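Ribosomal protein s2-related protein (Deinococcus radiodurans, PDB 2JH3) binds a 4Fe-4S iron-sulphur cluster, has a chelatase-like fold with additional domains, and may act as a sirohydrochlorin ferrochelatase. Local coordinates at residues T390-M393 / S394-R398. Numbering follows the deposited sequence.
Sequences TPWM and STARR
Pro391 sits at the N-cap position, and its carbonyl O accepts a weak hydrogen bond from Thr395 N at 3.4 Å. The next two hydrogen bonds are shorter. Ala396 N donates to Trp392 O at 2.9 Å in a nearly straight hydrogen bond (172°), and Arg397 N donates to Met393 O at 3.0 Å. The Trp392 indole has CG anti to the backbone N (chi1 161°), and this sets the indole obliquely beside the Ala396 methyl. Ala396 CB lies 3.6 Å above the ring plane, displaced toward the rim. Met393 bends at chi2 and chi3, and its SD rests on Arg397 CG at 3.9 Å. Before the helix, Thr390 points its CG2 between Ser394 OG and Thr395 OG1. A water donates to both Thr390 O and Thr395 OG1, tying the incoming loop to the first turn. Thr395 OG1 also hydrogen-bonds to Glu452 OE2, and Arg398 forms salt bridges to Glu87 and Glu452. The Trp392 side chain packs on Leu458 and Val461 of helix 455-467 and lies about 8 Å from the bound cluster. This is a short alpha-helix, with Pro391 at its N-cap position and i to i+4 hydrogen bonds, in the 4Fe-4S cluster-binding domain.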
ATOM      1  N   THR A 390       5.404 -24.853  -0.998  1.00 24.74           N
ATOM      2  CA  THR A 390       6.353 -25.175   0.058  1.00 24.63           C
ATOM      3  C   THR A 390       5.798 -24.640   1.392  1.00 24.03           C
ATOM      4  O   THR A 390       5.478 -23.476   1.509  1.00 25.05           O
ATOM      5  CB  THR A 390       7.678 -24.529  -0.323  1.00 23.61           C
ATOM      6  OG1 THR A 390       8.065 -24.991  -1.663  1.00 25.62           O
ATOM      7  CG2 THR A 390       8.781 -24.728   0.743  1.00 24.41           C
ATOM      8  N   PRO A 391       5.645 -25.489   2.417  1.00 25.52           N
ATOM      9  CA  PRO A 391       5.125 -25.020   3.698  1.00 25.50           C
ATOM     10  C   PRO A 391       6.041 -24.042   4.388  1.00 24.86           C
ATOM     11  O   PRO A 391       7.249 -24.109   4.168  1.00 25.64           O
ATOM     12  CB  PRO A 391       5.126 -26.294   4.539  1.00 26.54           C
ATOM     13  CG  PRO A 391       6.004 -27.122   3.913  1.00 26.51           C
ATOM     14  CD  PRO A 391       5.975 -26.906   2.478  1.00 25.81           C
ATOM     15  N   TRP A 392       5.481 -23.154   5.181  1.00 25.84           N
ATOM     16  CA  TRP A 392       6.240 -22.156   5.887  1.00 26.30           C
ATOM     17  C   TRP A 392       7.464 -22.712   6.621  1.00 27.46           C
ATOM     18  O   TRP A 392       8.568 -22.163   6.514  1.00 25.70           O
ATOM     19  CB  TRP A 392       5.345 -21.408   6.888  1.00 26.23           C
ATOM     20  CG  TRP A 392       6.152 -20.732   7.885  1.00 25.08           C
ATOM     21  CD1 TRP A 392       6.592 -21.234   9.123  1.00 23.37           C
ATOM     22  CD2 TRP A 392       6.753 -19.459   7.743  1.00 24.61           C
ATOM     23  NE1 TRP A 392       7.372 -20.255   9.766  1.00 24.28           N
ATOM     24  CE2 TRP A 392       7.503 -19.191   8.932  1.00 21.63           C
ATOM     25  CE3 TRP A 392       6.723 -18.493   6.749  1.00 23.85           C
ATOM     26  CZ2 TRP A 392       8.191 -18.028   9.109  1.00 24.79           C
ATOM     27  CZ3 TRP A 392       7.420 -17.331   6.947  1.00 24.78           C
ATOM     28  CH2 TRP A 392       8.184 -17.123   8.089  1.00 24.86           C
ATOM     29  N   MET A 393       7.306 -23.794   7.382  1.00 28.57           N
ATOM     30  CA  MET A 393       8.434 -24.228   8.235  1.00 29.42           C
ATOM     31  C   MET A 393       9.651 -24.671   7.409  1.00 28.64           C
ATOM     32  O   MET A 393      10.806 -24.507   7.780  1.00 26.20           O
ATOM     33  CB  MET A 393       7.992 -25.359   9.184  1.00 32.83           C
ATOM     34  CG  MET A 393       8.469 -25.120  10.668  1.00 38.85           C
ATOM     35  SD  MET A 393      10.114 -24.304  10.936  1.00 49.76           S
ATOM     36  CE  MET A 393       9.598 -23.103  12.202  1.00 45.25           C
ATOM     37  N   SER A 394       9.390 -25.251   6.261  1.00 27.37           N
ATOM     38  CA  SER A 394      10.430 -25.535   5.335  1.00 28.02           C
ATOM     39  C   SER A 394      11.246 -24.294   4.775  1.00 27.91           C
ATOM     40  O   SER A 394      12.500 -24.285   4.762  1.00 27.33           O
ATOM     41  CB  SER A 394       9.797 -26.392   4.236  1.00 28.03           C
ATOM     42  OG  SER A 394      10.781 -26.615   3.317  1.00 31.81           O
ATOM     43  N   THR A 395      10.551 -23.233   4.341  1.00 26.59           N
ATOM     44  CA  THR A 395      11.220 -21.976   4.060  1.00 25.79           C
ATOM     45  C   THR A 395      12.025 -21.485   5.228  1.00 26.01           C
ATOM     46  O   THR A 395      13.192 -21.121   5.051  1.00 26.73           O
ATOM     47  CB  THR A 395      10.184 -20.881   3.718  1.00 25.25           C
ATOM     48  OG1 THR A 395       9.308 -21.389   2.753  1.00 21.79           O
ATOM     49  CG2 THR A 395      10.821 -19.584   3.191  1.00 25.27           C
ATOM     50  N   ALA A 396      11.403 -21.386   6.415  1.00 25.84           N
ATOM     51  CA  ALA A 396      12.044 -20.808   7.593  1.00 26.43           C
ATOM     52  C   ALA A 396      13.346 -21.561   7.953  1.00 27.48           C
ATOM     53  O   ALA A 396      14.354 -20.936   8.274  1.00 25.00           O
ATOM     54  CB  ALA A 396      11.086 -20.805   8.773  1.00 26.30           C
ATOM     55  N   ARG A 397      13.272 -22.889   7.887  1.00 27.88           N
ATOM     56  CA  ARG A 397      14.396 -23.784   8.197  1.00 31.07           C
ATOM     57  C   ARG A 397      15.586 -23.635   7.237  1.00 30.30           C
ATOM     58  O   ARG A 397      16.711 -23.912   7.658  1.00 30.23           O
ATOM     59  CB  ARG A 397      13.950 -25.228   8.144  1.00 31.59           C
ATOM     60  CG  ARG A 397      13.350 -25.744   9.392  1.00 36.04           C
ATOM     61  CD  ARG A 397      13.024 -27.219   9.196  1.00 37.91           C
ATOM     62  NE  ARG A 397      14.122 -28.176   9.383  1.00 42.94           N
ATOM     63  CZ  ARG A 397      14.714 -28.458  10.553  1.00 43.68           C
ATOM     64  NH1 ARG A 397      14.392 -27.781  11.647  1.00 47.35           N
ATOM     65  NH2 ARG A 397      15.669 -29.385  10.622  1.00 44.26           N
ATOM     66  N   ARG A 398      15.378 -23.255   5.968  1.00 29.61           N
ATOM     67  CA  ARG A 398      16.540 -23.032   5.091  1.00 29.97           C
ATOM     68  C   ARG A 398      17.405 -21.841   5.523  1.00 31.21           C
ATOM     69  O   ARG A 398      18.613 -21.795   5.178  1.00 31.90           O
ATOM     70  CB  ARG A 398      16.162 -22.751   3.646  1.00 30.66           C
ATOM     71  CG  ARG A 398      15.526 -23.863   2.931  1.00 30.71           C
ATOM     72  CD  ARG A 398      15.537 -23.646   1.389  1.00 28.17           C
ATOM     73  NE  ARG A 398      15.013 -22.347   0.995  1.00 23.82           N
ATOM     74  CZ  ARG A 398      13.723 -22.109   0.732  1.00 21.75           C
ATOM     75  NH1 ARG A 398      12.841 -23.069   0.799  1.00 20.85           N
ATOM     76  NH2 ARG A 398      13.325 -20.908   0.423  1.00 20.30           N
TER
HETATM   77  O   HOH W   1       6.488 -21.027   2.440  1.00 18.28           O